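Local coordinates for type II antifreeze protein (Brachyopsis rostratus, PDB 2ZIB), which binds to ice crystals and inhibits their growth, which protects fish blood from freezing in subzero sea water, at residues 16-22 against 52-57; 29-34 against 66-70; 88-92 against 114-118. All blocks are in the same frame, centred on the assembly; numbering follows the deposited sequence. Where two conformers were deposited one is given.

Interaction 1: residues 16-22 against 52-57; sequences LHGQRCF and EEQLYI
The CB of H17 sits almost exactly over the centre of the Y56 ring, 3.5 Å from its centroid and 4° off the ring normal. This is a CH-pi contact, so the methylene, not the imidazole, lies over the centre of the tyrosine ring. H17 has CG anti to its backbone N (chi1 174°), which carries the imidazole on toward the Y56 CB end. There the two rings overlap only obliquely, with planes 33° apart. The NE2 end of the imidazole reaches the helix, with H17 NE2 3.7 Å from E52 CG. F22 completes an aromatic cluster. Its CD1 approaches Y56 CE2 to 3.6 Å, and its CE2 touches CD1 of I57 at 3.7 Å. The contact thus lays helix 51-60 against the first hairpin of the C-type lectin fold, whose type II' turn runs from H17 to R20. A salt bridge closes the side next to this turn. R20 NH1 donates to E53 OE2 over 2.9 Å. The acceptor lies in the guanidinium plane, but the nitrogen meets the carboxylate from above its plane. Both groups have second partners: R20 NH1 also bonds S47 O, and E53 OE1 accepts from H49 N. One water joins H17 O and H17 ND1 to E53 OE2, so the carboxylate is tied to the turn twice. Another water bridges L16 O and Y56 OH, and the tyrosine hydroxyl also bonds T15 OG1.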
ATOM      1  N   LEU A  16      11.294   2.155  -9.992  1.00 11.12           N
ATOM      2  CA  LEU A  16      12.012   1.023  -9.456  1.00 11.62           C
ATOM      3  C   LEU A  16      12.559   1.278  -8.045  1.00 12.02           C
ATOM      4  O   LEU A  16      13.208   2.290  -7.793  1.00 14.58           O
ATOM      5  CB  LEU A  16      13.188   0.714 -10.432  1.00 12.28           C
ATOM      6  CG  LEU A  16      14.070  -0.470 -10.027  1.00 13.37           C
ATOM      7  CD1 LEU A  16      13.351  -1.821 -10.062  1.00 14.00           C
ATOM      8  CD2 LEU A  16      15.267  -0.520 -10.931  1.00 15.46           C
ATOM      9  N   HIS A  17      12.302   0.347  -7.131  1.00 11.82           N
ATOM     10  CA  HIS A  17      13.051   0.286  -5.874  1.00 13.24           C
ATOM     11  C   HIS A  17      13.380  -1.159  -5.590  1.00 13.52           C
ATOM     12  O   HIS A  17      12.484  -1.992  -5.478  1.00 13.70           O
ATOM     13  CB  HIS A  17      12.255   0.858  -4.662  1.00 13.87           C
ATOM     14  CG  HIS A  17      12.978   0.657  -3.358  1.00 15.85           C
ATOM     15  ND1 HIS A  17      12.791  -0.446  -2.545  1.00 18.92           N
ATOM     16  CD2 HIS A  17      13.997   1.356  -2.810  1.00 18.26           C
ATOM     17  CE1 HIS A  17      13.624  -0.386  -1.519  1.00 21.48           C
ATOM     18  NE2 HIS A  17      14.400   0.673  -1.683  1.00 20.84           N
ATOM     19  N   GLY A  18      14.674  -1.505  -5.494  1.00 14.61           N
ATOM     20  CA  GLY A  18      15.040  -2.881  -5.239  1.00 15.43           C
ATOM     21  C   GLY A  18      14.588  -3.787  -6.362  1.00 14.03           C
ATOM     22  O   GLY A  18      14.948  -3.557  -7.554  1.00 15.91           O
ATOM     23  N   GLN A  19      13.808  -4.805  -6.010  1.00 14.21           N
ATOM     24  CA  GLN A  19      13.319  -5.781  -6.991  1.00 13.51           C
ATOM     25  C   GLN A  19      11.859  -5.480  -7.403  1.00 11.76           C
ATOM     26  O   GLN A  19      11.201  -6.344  -8.009  1.00 11.74           O
ATOM     27  CB  GLN A  19      13.374  -7.167  -6.352  1.00 16.46           C
ATOM     28  CG  GLN A  19      14.789  -7.610  -5.901  1.00 21.92           C
ATOM     29  CD  GLN A  19      15.683  -7.690  -7.092  1.00 27.39           C
ATOM     30  OE1 GLN A  19      16.621  -6.891  -7.222  1.00 31.85           O
ATOM     31  NE2 GLN A  19      15.375  -8.620  -8.010  1.00 29.98           N
ATOM     32  N   ARG A  20      11.324  -4.314  -7.011  1.00 10.41           N
ATOM     33  CA  ARG A  20       9.896  -4.006  -7.220  1.00  9.61           C
ATOM     34  C   ARG A  20       9.702  -2.720  -8.000  1.00  9.60           C
ATOM     35  O   ARG A  20      10.559  -1.817  -7.974  1.00 10.51           O
ATOM     36  CB  ARG A  20       9.208  -3.932  -5.844  1.00 10.76           C
ATOM     37  CG  ARG A  20       9.328  -5.226  -5.028  1.00 11.71           C
ATOM     38  CD  ARG A  20       8.810  -5.033  -3.612  1.00 12.58           C
ATOM     39  NE  ARG A  20       7.358  -4.951  -3.596  1.00 12.93           N
ATOM     40  CZ  ARG A  20       6.663  -4.521  -2.527  1.00 12.52           C
ATOM     41  NH1 ARG A  20       7.276  -4.007  -1.467  1.00 12.07           N
ATOM     42  NH2 ARG A  20       5.331  -4.551  -2.577  1.00 14.13           N
ATOM     43  N   CYS A  21       8.525  -2.637  -8.635  1.00  8.63           N
ATOM     44  CA  CYS A  21       8.088  -1.445  -9.360  1.00  9.07           C
ATOM     45  C   CYS A  21       6.839  -0.894  -8.708  1.00  8.45           C
ATOM     46  O   CYS A  21       5.971  -1.674  -8.276  1.00  8.76           O
ATOM     47  CB  CYS A  21       7.757  -1.802 -10.825  1.00  9.91           C
ATOM     48  SG  CYS A  21       9.184  -2.359 -11.739  1.00 10.17           S
ATOM     49  N   PHE A  22       6.772   0.438  -8.619  1.00  7.93           N
ATOM     50  CA  PHE A  22       5.693   1.125  -7.898  1.00  8.12           C
ATOM     51  C   PHE A  22       4.965   2.076  -8.830  1.00  8.34           C
ATOM     52  O   PHE A  22       5.571   2.726  -9.680  1.00  9.05           O
ATOM     53  CB  PHE A  22       6.279   1.866  -6.697  1.00  9.46           C
ATOM     54  CG  PHE A  22       6.838   0.930  -5.668  1.00  9.07           C
ATOM     55  CD1 PHE A  22       8.145   0.420  -5.792  1.00 10.31           C
ATOM     56  CD2 PHE A  22       6.053   0.493  -4.600  1.00  9.81           C
ATOM     57  CE1 PHE A  22       8.649  -0.473  -4.865  1.00 11.10           C
ATOM     58  CE2 PHE A  22       6.555  -0.432  -3.647  1.00 10.36           C
ATOM     59  CZ  PHE A  22       7.860  -0.897  -3.779  1.00 10.46           C
ATOM     60  N   GLU A  52      12.960   0.991   5.016  1.00 16.22           N
ATOM     61  CA  GLU A  52      13.459   1.425   3.705  1.00 18.06           C
ATOM     62  C   GLU A  52      12.351   1.574   2.661  1.00 16.15           C
ATOM     63  O   GLU A  52      12.299   2.578   1.934  1.00 15.34           O
ATOM     64  CB  GLU A  52      14.487   0.407   3.221  1.00 19.39           C
ATOM     65  CG  GLU A  52      15.246   0.740   1.963  1.00 24.62           C
ATOM     66  CD  GLU A  52      16.498  -0.116   1.872  1.00 30.40           C
ATOM     67  OE1 GLU A  52      16.381  -1.374   1.772  1.00 34.09           O
ATOM     68  OE2 GLU A  52      17.602   0.447   1.953  1.00 30.99           O
ATOM     69  N   GLU A  53      11.473   0.585   2.595  1.00 14.34           N
ATOM     70  CA  GLU A  53      10.323   0.662   1.671  1.00 14.07           C
ATOM     71  C   GLU A  53       9.351   1.751   2.069  1.00 13.42           C
ATOM     72  O   GLU A  53       8.889   2.495   1.213  1.00 12.40           O
ATOM     73  CB  GLU A  53       9.639  -0.702   1.600  1.00 13.86           C
ATOM     74  CG  GLU A  53      10.388  -1.641   0.675  1.00 14.18           C
ATOM     75  CD  GLU A  53       9.675  -2.946   0.451  1.00 13.87           C
ATOM     76  OE1 GLU A  53       8.723  -3.279   1.190  1.00 13.93           O
ATOM     77  OE2 GLU A  53      10.031  -3.661  -0.526  1.00 16.58           O
ATOM     78  N   GLN A  54       9.082   1.876   3.367  1.00 12.36           N
ATOM     79  CA  GLN A  54       8.205   2.928   3.896  1.00 13.01           C
ATOM     80  C   GLN A  54       8.701   4.270   3.396  1.00 13.54           C
ATOM     81  O   GLN A  54       7.937   5.102   2.935  1.00 12.40           O
ATOM     82  CB  GLN A  54       8.190   2.876   5.431  1.00 12.31           C
ATOM     83  CG  GLN A  54       7.456   4.032   6.124  1.00 11.91           C
ATOM     84  CD  GLN A  54       5.926   3.955   6.025  1.00  9.71           C
ATOM     85  OE1 GLN A  54       5.368   2.940   5.574  1.00 10.03           O
ATOM     86  NE2 GLN A  54       5.249   5.018   6.428  1.00 10.24           N
ATOM     87  N   LEU A  55      10.008   4.518   3.566  1.00 13.87           N
ATOM     88  CA  LEU A  55      10.558   5.808   3.206  1.00 13.08           C
ATOM     89  C   LEU A  55      10.599   6.013   1.688  1.00 13.84           C
ATOM     90  O   LEU A  55      10.371   7.121   1.202  1.00 14.05           O
ATOM     91  CB  LEU A  55      11.973   5.965   3.814  1.00 15.10           C
ATOM     92  CG  LEU A  55      12.029   6.045   5.354  1.00 13.95           C
ATOM     93  CD1 LEU A  55      13.533   6.026   5.811  1.00 15.41           C
ATOM     94  CD2 LEU A  55      11.259   7.300   5.900  1.00 17.32           C
ATOM     95  N   TYR A  56      10.882   4.954   0.927  1.00 13.04           N
ATOM     96  CA  TYR A  56      10.810   5.105  -0.527  1.00 14.53           C
ATOM     97  C   TYR A  56       9.389   5.497  -0.984  1.00 14.26           C
ATOM     98  O   TYR A  56       9.197   6.385  -1.816  1.00 14.60           O
ATOM     99  CB  TYR A  56      11.196   3.778  -1.213  1.00 15.09           C
ATOM    100  CG  TYR A  56      11.023   3.865  -2.715  1.00 14.00           C
ATOM    101  CD1 TYR A  56      12.006   4.490  -3.495  1.00 16.54           C
ATOM    102  CD2 TYR A  56       9.898   3.358  -3.364  1.00 13.98           C
ATOM    103  CE1 TYR A  56      11.868   4.639  -4.894  1.00 17.32           C
ATOM    104  CE2 TYR A  56       9.745   3.499  -4.744  1.00 14.43           C
ATOM    105  CZ  TYR A  56      10.725   4.117  -5.502  1.00 16.34           C
ATOM    106  OH  TYR A  56      10.563   4.229  -6.869  1.00 18.61           O
ATOM    107  N   ILE A  57       8.392   4.796  -0.470  1.00 14.27           N
ATOM    108  CA  ILE A  57       7.009   5.068  -0.865  1.00 14.64           C
ATOM    109  C   ILE A  57       6.574   6.439  -0.369  1.00 15.37           C
ATOM    110  O   ILE A  57       5.944   7.197  -1.120  1.00 14.99           O
ATOM    111  CB  ILE A  57       6.059   3.926  -0.384  1.00 13.76           C
ATOM    112  CG1 ILE A  57       6.373   2.595  -1.108  1.00 14.13           C
ATOM    113  CG2 ILE A  57       4.608   4.321  -0.570  1.00 14.95           C
ATOM    114  CD1 ILE A  57       5.786   1.327  -0.432  1.00 17.83           C
TER
HETATM  115  O   HOH W   1      12.699   5.136  -8.221  1.00 27.21           O
HETATM  116  O   HOH W   2      11.166  -2.713  -2.778  1.00 18.54           O

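Interaction 2: residues 29-34 against 66-70; sequences MTWDLA and WIGGS
W31 and W66 meet edge to face, with ring planes at 90° and the edge of W31 turned to the face of W66. The nearest ring atoms are W31 CD1 and W66 CE3, 3.5 Å apart. The CB of W31 lies over the same face, 3.9 Å from the centroid of the six-membered ring. W31 thus covers the W66 indole with its methylene as well as its ring edge. In W31, CG is anti to the backbone N (chi1 -176°). This swings the indole off the start of helix 31-40 and out to the corner at G68. There W31 NE1 donates to I67 O over 2.8 Å, nearly along the C=O axis. The bond is bent at the hydrogen (140°), and the oxygen lies somewhat out of the indole plane. The benzo end of W31 runs on to S70, whose CB is 3.8 Å from W31 CZ2. In W66, CG is instead anti to the carbonyl carbon. Its five-membered ring is directed to the chain just before the helix. W66 NE1 donates to M29 O over 3.0 Å, and this oxygen lies in the indole plane. The same NE1 also bonds A122 O. Both indoles are buried, and the contact joins the N-terminal end of helix 31-40 to strand 65-67 in the core of the C-type lectin fold. T30 is the N-cap of that helix, its OG1 accepting from L33 N. One turn on, A34 CB reaches the pyrrole side of W66 at CD1. H124 makes a further edge-to-face pair with W66, while W31 also packs on L45 and C104.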
ATOM      1  N   MET A  29      -9.965   6.882  -4.960  0.70  7.49           N
ATOM      2  CA  MET A  29     -10.974   5.828  -5.075  0.70  4.97           C
ATOM      3  C   MET A  29     -11.103   5.069  -3.769  0.70  7.00           C
ATOM      4  O   MET A  29     -10.237   5.228  -2.833  0.70  5.69           O
ATOM      5  CB  MET A  29     -10.682   4.750  -6.112  0.70 13.33           C
ATOM      6  CG  MET A  29      -9.935   5.014  -7.391  0.70 18.52           C
ATOM      7  SD  MET A  29      -9.020   3.658  -8.297  0.70 18.85           S
ATOM      8  CE  MET A  29      -8.505   4.611  -9.664  0.70 17.30           C
ATOM      9  N   THR A  30     -12.124   4.242  -3.636  1.00  7.38           N
ATOM     10  CA  THR A  30     -12.254   3.401  -2.447  1.00  6.75           C
ATOM     11  C   THR A  30     -11.094   2.412  -2.401  1.00  6.90           C
ATOM     12  O   THR A  30     -10.436   2.138  -3.417  1.00  6.60           O
ATOM     13  CB  THR A  30     -13.556   2.630  -2.422  1.00  6.93           C
ATOM     14  OG1 THR A  30     -13.501   1.682  -3.518  1.00  7.80           O
ATOM     15  CG2 THR A  30     -14.782   3.574  -2.623  1.00  9.08           C
ATOM     16  N   TRP A  31     -10.852   1.823  -1.230  1.00  6.66           N
ATOM     17  CA  TRP A  31      -9.758   0.843  -1.146  1.00  7.16           C
ATOM     18  C   TRP A  31     -10.007  -0.312  -2.121  1.00  6.29           C
ATOM     19  O   TRP A  31      -9.102  -0.757  -2.808  1.00  6.81           O
ATOM     20  CB  TRP A  31      -9.668   0.341   0.280  1.00  7.16           C
ATOM     21  CG  TRP A  31      -8.509  -0.617   0.521  1.00  6.25           C
ATOM     22  CD1 TRP A  31      -7.274  -0.300   1.066  1.00  7.34           C
ATOM     23  CD2 TRP A  31      -8.511  -2.054   0.344  1.00  6.37           C
ATOM     24  NE1 TRP A  31      -6.515  -1.451   1.217  1.00  6.47           N
ATOM     25  CE2 TRP A  31      -7.246  -2.528   0.768  1.00  6.57           C
ATOM     26  CE3 TRP A  31      -9.473  -2.992  -0.133  1.00  7.24           C
ATOM     27  CZ2 TRP A  31      -6.910  -3.892   0.749  1.00  7.23           C
ATOM     28  CZ3 TRP A  31      -9.140  -4.344  -0.155  1.00  8.00           C
ATOM     29  CH2 TRP A  31      -7.843  -4.772   0.241  1.00  7.56           C
ATOM     30  N   ASP A  32     -11.261  -0.790  -2.185  1.00  5.97           N
ATOM     31  CA  ASP A  32     -11.557  -1.936  -3.055  0.70  7.17           C
ATOM     32  C   ASP A  32     -11.342  -1.547  -4.489  1.00  6.57           C
ATOM     33  O   ASP A  32     -10.765  -2.380  -5.279  1.00  6.30           O
ATOM     34  CB  ASP A  32     -12.966  -2.425  -2.782  0.70  8.69           C
ATOM     35  CG  ASP A  32     -13.136  -2.854  -1.328  0.70 12.51           C
ATOM     36  OD1 ASP A  32     -13.406  -1.993  -0.462  0.70 11.58           O
ATOM     37  OD2 ASP A  32     -12.936  -4.025  -0.951  0.70 17.20           O
ATOM     38  N   LEU A  33     -11.734  -0.370  -4.931  1.00  6.98           N
ATOM     39  CA  LEU A  33     -11.477  -0.001  -6.338  1.00  6.97           C
ATOM     40  C   LEU A  33      -9.997   0.159  -6.557  1.00  6.48           C
ATOM     41  O   LEU A  33      -9.506  -0.194  -7.638  1.00  6.95           O
ATOM     42  CB  LEU A  33     -12.218   1.288  -6.715  1.00  7.45           C
ATOM     43  CG  LEU A  33     -13.515   1.044  -7.499  1.00  7.30           C
ATOM     44  CD1 LEU A  33     -14.518   0.257  -6.639  1.00 10.03           C
ATOM     45  CD2 LEU A  33     -14.080   2.377  -7.984  1.00 10.93           C
ATOM     46  N   ALA A  34      -9.263   0.698  -5.578  1.00  6.31           N
ATOM     47  CA  ALA A  34      -7.829   0.909  -5.767  1.00  6.90           C
ATOM     48  C   ALA A  34      -7.116  -0.458  -5.908  1.00  5.90           C
ATOM     49  O   ALA A  34      -6.206  -0.619  -6.755  1.00  6.51           O
ATOM     50  CB  ALA A  34      -7.254   1.715  -4.598  1.00  7.85           C
ATOM     51  N   TRP A  66      -4.016   4.806   0.008  1.00  5.79           N
ATOM     52  CA  TRP A  66      -4.291   3.398   0.289  1.00  5.89           C
ATOM     53  C   TRP A  66      -3.088   2.510  -0.019  1.00  6.08           C
ATOM     54  O   TRP A  66      -2.440   2.701  -1.039  1.00  6.47           O
ATOM     55  CB  TRP A  66      -5.488   2.928  -0.530  1.00  6.35           C
ATOM     56  CG  TRP A  66      -6.809   3.473  -0.152  1.00  5.70           C
ATOM     57  CD1 TRP A  66      -7.743   4.040  -1.006  1.00  7.45           C
ATOM     58  CD2 TRP A  66      -7.447   3.409   1.146  1.00  4.91           C
ATOM     59  NE1 TRP A  66      -8.904   4.312  -0.325  1.00  6.35           N
ATOM     60  CE2 TRP A  66      -8.784   3.882   0.979  1.00  5.85           C
ATOM     61  CE3 TRP A  66      -7.070   2.885   2.406  1.00  5.72           C
ATOM     62  CZ2 TRP A  66      -9.697   3.929   2.050  1.00  6.85           C
ATOM     63  CZ3 TRP A  66      -7.977   2.955   3.465  1.00  6.14           C
ATOM     64  CH2 TRP A  66      -9.285   3.464   3.274  1.00  6.68           C
ATOM     65  N   ILE A  67      -2.813   1.575   0.886  1.00  5.73           N
ATOM     66  CA  ILE A  67      -1.834   0.491   0.646  1.00  6.66           C
ATOM     67  C   ILE A  67      -2.519  -0.844   0.870  1.00  6.47           C
ATOM     68  O   ILE A  67      -3.725  -0.883   1.182  1.00  6.50           O
ATOM     69  CB  ILE A  67      -0.541   0.707   1.467  1.00  6.70           C
ATOM     70  CG1 ILE A  67      -0.841   0.818   2.979  1.00  7.66           C
ATOM     71  CG2 ILE A  67       0.205   1.959   0.916  1.00  8.47           C
ATOM     72  CD1 ILE A  67       0.414   0.834   3.844  1.00  8.49           C
ATOM     73  N   GLY A  68      -1.790  -1.957   0.718  1.00  6.06           N
ATOM     74  CA  GLY A  68      -2.490  -3.214   0.504  1.00  6.46           C
ATOM     75  C   GLY A  68      -2.964  -4.001   1.702  1.00  6.01           C
ATOM     76  O   GLY A  68      -3.284  -5.178   1.566  1.00  7.46           O
ATOM     77  N   GLY A  69      -3.052  -3.366   2.876  1.00  6.07           N
ATOM     78  CA  GLY A  69      -3.439  -4.055   4.084  1.00  6.66           C
ATOM     79  C   GLY A  69      -4.947  -4.001   4.300  1.00  6.39           C
ATOM     80  O   GLY A  69      -5.605  -2.964   4.104  1.00  6.77           O
ATOM     81  N   SER A  70      -5.512  -5.118   4.755  1.00  7.05           N
ATOM     82  CA  SER A  70      -6.895  -5.097   5.245  1.00  6.89           C
ATOM     83  C   SER A  70      -7.045  -6.144   6.349  1.00  6.75           C
ATOM     84  O   SER A  70      -6.261  -7.102   6.419  1.00  7.85           O
ATOM     85  CB  SER A  70      -7.933  -5.318   4.104  1.00  7.85           C
ATOM     86  OG  SER A  70      -7.835  -6.639   3.566  1.00  8.71           O
TER

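Interaction 3: residues 88-92 against 114-118; sequences YRTWC and CWDDL
C92 and C114 are joined by a disulfide, SG to SG 2.1 Å, beside a single beta bridge between W91 and W115. Two nearly straight backbone bonds make the bridge: W115 N to T90 O at 2.9 Å and C92 N to W115 O at 2.8 Å. The tight part gathers round the buried W115 indole. T90 places its CG2 between its backbone N and carbonyl carbon, and this methyl lies over the five-membered ring, 3.6 Å from the centroid. W115 points its edge at the face of W91, with planes 81° apart, while W91 CE3 rests 3.6 Å from W115 CB. The Y88 ring touches the outer end of the indole more lightly, its CD2 4.0 Å from W115 CH2, though Y88 O comes to the indole edge. On the solvent side the backbone of exposed R89 packs on the indole, CA 3.6 Å from W115 CZ3, but its side chain is loose: CB is 4.2 Å off and the guanidinium leads away. In this C-type lectin fold the long loop carrying 88-92 is pinned to strand 115-118, which pairs with strand 104-107. W115 packs on M105 and M107 of that strand and bonds Q54 of helix 51-60.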
ATOM      1  N   TYR A  88       6.553  -6.319   8.881  1.00 12.80           N
ATOM      2  CA  TYR A  88       6.920  -4.959   9.241  1.00 12.47           C
ATOM      3  C   TYR A  88       5.613  -4.191   9.483  1.00 11.12           C
ATOM      4  O   TYR A  88       4.636  -4.323   8.721  1.00 11.87           O
ATOM      5  CB  TYR A  88       7.698  -4.299   8.112  1.00 12.89           C
ATOM      6  CG  TYR A  88       7.953  -2.847   8.304  1.00 12.56           C
ATOM      7  CD1 TYR A  88       8.912  -2.390   9.237  1.00 13.39           C
ATOM      8  CD2 TYR A  88       7.214  -1.900   7.576  1.00 11.81           C
ATOM      9  CE1 TYR A  88       9.133  -1.039   9.411  1.00 13.65           C
ATOM     10  CE2 TYR A  88       7.441  -0.538   7.760  1.00 12.86           C
ATOM     11  CZ  TYR A  88       8.391  -0.119   8.680  1.00 13.79           C
ATOM     12  OH  TYR A  88       8.596   1.245   8.853  1.00 14.23           O
ATOM     13  N   ARG A  89       5.620  -3.358  10.512  1.00 11.33           N
ATOM     14  CA  ARG A  89       4.498  -2.456  10.771  1.00 11.73           C
ATOM     15  C   ARG A  89       4.990  -1.109  11.209  1.00 11.39           C
ATOM     16  O   ARG A  89       5.973  -0.987  11.934  1.00 12.12           O
ATOM     17  CB  ARG A  89       3.595  -3.022  11.885  1.00 14.44           C
ATOM     18  CG  ARG A  89       3.020  -4.403  11.559  1.00 17.82           C
ATOM     19  CD  ARG A  89       2.576  -5.188  12.782  1.00 24.71           C
ATOM     20  NE  ARG A  89       3.687  -5.779  13.503  1.00 29.79           N
ATOM     21  CZ  ARG A  89       3.573  -6.314  14.724  1.00 33.29           C
ATOM     22  NH1 ARG A  89       2.391  -6.335  15.336  1.00 33.87           N
ATOM     23  NH2 ARG A  89       4.635  -6.844  15.333  1.00 35.26           N
ATOM     24  N   THR A  90       4.272  -0.068  10.787  1.00 10.38           N
ATOM     25  CA  THR A  90       4.557   1.288  11.294  1.00  9.77           C
ATOM     26  C   THR A  90       3.241   2.051  11.477  1.00  8.62           C
ATOM     27  O   THR A  90       2.990   3.116  10.889  1.00  9.33           O
ATOM     28  CB  THR A  90       5.630   1.990  10.429  1.00  9.51           C
ATOM     29  OG1 THR A  90       5.964   3.243  11.023  1.00 11.80           O
ATOM     30  CG2 THR A  90       5.215   2.215   8.957  1.00 11.46           C
ATOM     31  N   TRP A  91       2.396   1.479  12.330  1.00  8.34           N
ATOM     32  CA  TRP A  91       1.141   2.102  12.688  1.00  8.34           C
ATOM     33  C   TRP A  91       1.369   3.431  13.427  1.00  8.36           C
ATOM     34  O   TRP A  91       2.342   3.592  14.210  1.00  9.93           O
ATOM     35  CB  TRP A  91       0.343   1.195  13.613  1.00  9.77           C
ATOM     36  CG  TRP A  91      -0.096  -0.086  12.967  1.00  8.91           C
ATOM     37  CD1 TRP A  91       0.382  -1.355  13.232  1.00 10.79           C
ATOM     38  CD2 TRP A  91      -1.164  -0.243  12.012  1.00  8.39           C
ATOM     39  NE1 TRP A  91      -0.301  -2.270  12.460  1.00 10.29           N
ATOM     40  CE2 TRP A  91      -1.279  -1.624  11.732  1.00  8.60           C
ATOM     41  CE3 TRP A  91      -2.062   0.648  11.402  1.00  7.66           C
ATOM     42  CZ2 TRP A  91      -2.217  -2.145  10.825  1.00  9.16           C
ATOM     43  CZ3 TRP A  91      -3.008   0.138  10.501  1.00  7.59           C
ATOM     44  CH2 TRP A  91      -3.065  -1.258  10.213  1.00  8.18           C
ATOM     45  N   CYS A  92       0.496   4.402  13.177  1.00  8.34           N
ATOM     46  CA  CYS A  92       0.490   5.639  13.980  1.00  9.11           C
ATOM     47  C   CYS A  92       0.255   5.312  15.463  1.00  9.04           C
ATOM     48  O   CYS A  92      -0.285   4.265  15.797  1.00 10.01           O
ATOM     49  CB  CYS A  92      -0.641   6.537  13.501  1.00  8.27           C
ATOM     50  SG  CYS A  92      -0.507   7.034  11.773  1.00  8.63           S
ATOM     51  N   CYS A 114       2.763   7.338   8.755  1.00  7.08           N
ATOM     52  CA  CYS A 114       2.388   6.229   9.607  1.00  7.00           C
ATOM     53  C   CYS A 114       1.015   5.691   9.216  1.00  6.80           C
ATOM     54  O   CYS A 114       0.139   6.426   8.693  1.00  7.07           O
ATOM     55  CB  CYS A 114       2.457   6.625  11.091  1.00  8.11           C
ATOM     56  SG  CYS A 114       1.338   7.960  11.631  1.00  8.97           S
ATOM     57  N   TRP A 115       0.798   4.399   9.496  1.00  6.94           N
ATOM     58  CA  TRP A 115      -0.405   3.728   9.008  1.00  6.45           C
ATOM     59  C   TRP A 115      -1.604   3.856   9.951  1.00  5.78           C
ATOM     60  O   TRP A 115      -1.443   3.952  11.172  1.00  6.80           O
ATOM     61  CB  TRP A 115      -0.141   2.236   8.823  1.00  7.14           C
ATOM     62  CG  TRP A 115       1.046   1.911   7.964  1.00  6.53           C
ATOM     63  CD1 TRP A 115       1.807   2.735   7.155  1.00  7.57           C
ATOM     64  CD2 TRP A 115       1.644   0.627   7.889  1.00  7.68           C
ATOM     65  NE1 TRP A 115       2.824   2.011   6.551  1.00  7.68           N
ATOM     66  CE2 TRP A 115       2.755   0.721   7.005  1.00  7.68           C
ATOM     67  CE3 TRP A 115       1.354  -0.624   8.492  1.00  8.08           C
ATOM     68  CZ2 TRP A 115       3.580  -0.393   6.695  1.00  9.89           C
ATOM     69  CZ3 TRP A 115       2.176  -1.745   8.168  1.00  9.82           C
ATOM     70  CH2 TRP A 115       3.275  -1.601   7.282  1.00  9.66           C
ATOM     71  N   ASP A 116      -2.805   3.826   9.386  1.00  6.41           N
ATOM     72  CA  ASP A 116      -4.026   3.819  10.165  1.00  6.53           C
ATOM     73  C   ASP A 116      -5.055   2.996   9.421  1.00  6.30           C
ATOM     74  O   ASP A 116      -4.947   2.823   8.194  1.00  7.03           O
ATOM     75  CB  ASP A 116      -4.489   5.258  10.418  1.00  6.99           C
ATOM     76  CG  ASP A 116      -5.516   5.411  11.518  1.00  8.18           C
ATOM     77  OD1 ASP A 116      -5.865   4.446  12.228  1.00  8.82           O
ATOM     78  OD2 ASP A 116      -5.960   6.566  11.718  1.00 10.29           O
ATOM     79  N   ASP A 117      -6.050   2.510  10.168  1.00  6.10           N
ATOM     80  CA  ASP A 117      -7.127   1.707   9.590  1.00  6.85           C
ATOM     81  C   ASP A 117      -8.395   2.533   9.525  1.00  6.44           C
ATOM     82  O   ASP A 117      -8.873   3.049  10.534  1.00  7.84           O
ATOM     83  CB  ASP A 117      -7.287   0.362  10.352  1.00  8.22           C
ATOM     84  CG  ASP A 117      -7.444   0.442  11.861  1.00  8.88           C
ATOM     85  OD1 ASP A 117      -7.047   1.400  12.568  1.00  9.55           O
ATOM     86  OD2 ASP A 117      -7.923  -0.584  12.410  1.00  9.37           O
ATOM     87  N   LEU A 118      -8.875   2.721   8.300  1.00  6.48           N
ATOM     88  CA  LEU A 118      -9.987   3.640   7.995  1.00  7.01           C
ATOM     89  C   LEU A 118     -11.107   2.848   7.313  1.00  6.67           C
ATOM     90  O   LEU A 118     -10.876   1.722   6.832  1.00  6.75           O
ATOM     91  CB  LEU A 118      -9.502   4.727   7.014  1.00  8.65           C
ATOM     92  CG  LEU A 118      -8.865   5.965   7.626  1.00  9.78           C
ATOM     93  CD1 LEU A 118      -9.850   6.826   8.356  1.00 12.12           C
ATOM     94  CD2 LEU A 118      -7.637   5.708   8.537  1.00 10.74           C
TER

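In the fold
Interactions 1 and 3 meet through helix 51-60. One side of the helix packs on the hairpin at 16-22. From another, Q54 OE1 accepts a hydrogen bond from W115 NE1 at 2.9 Å, although the two centres are about 17 Å apart. Interactions 2 and 3 have centres about 14 Å apart and touch by packing: I67 CD1 lies 3.8 Å from W115 NE1, and W66 CH2 lies 4.0 Å from L118 CB. Interactions 1 and 2 do not touch. They lie on opposite sides of the chain's centre, with nearest atoms about 5 Å apart. All three reach the same mixed sheet and belong to the one C-type lectin domain.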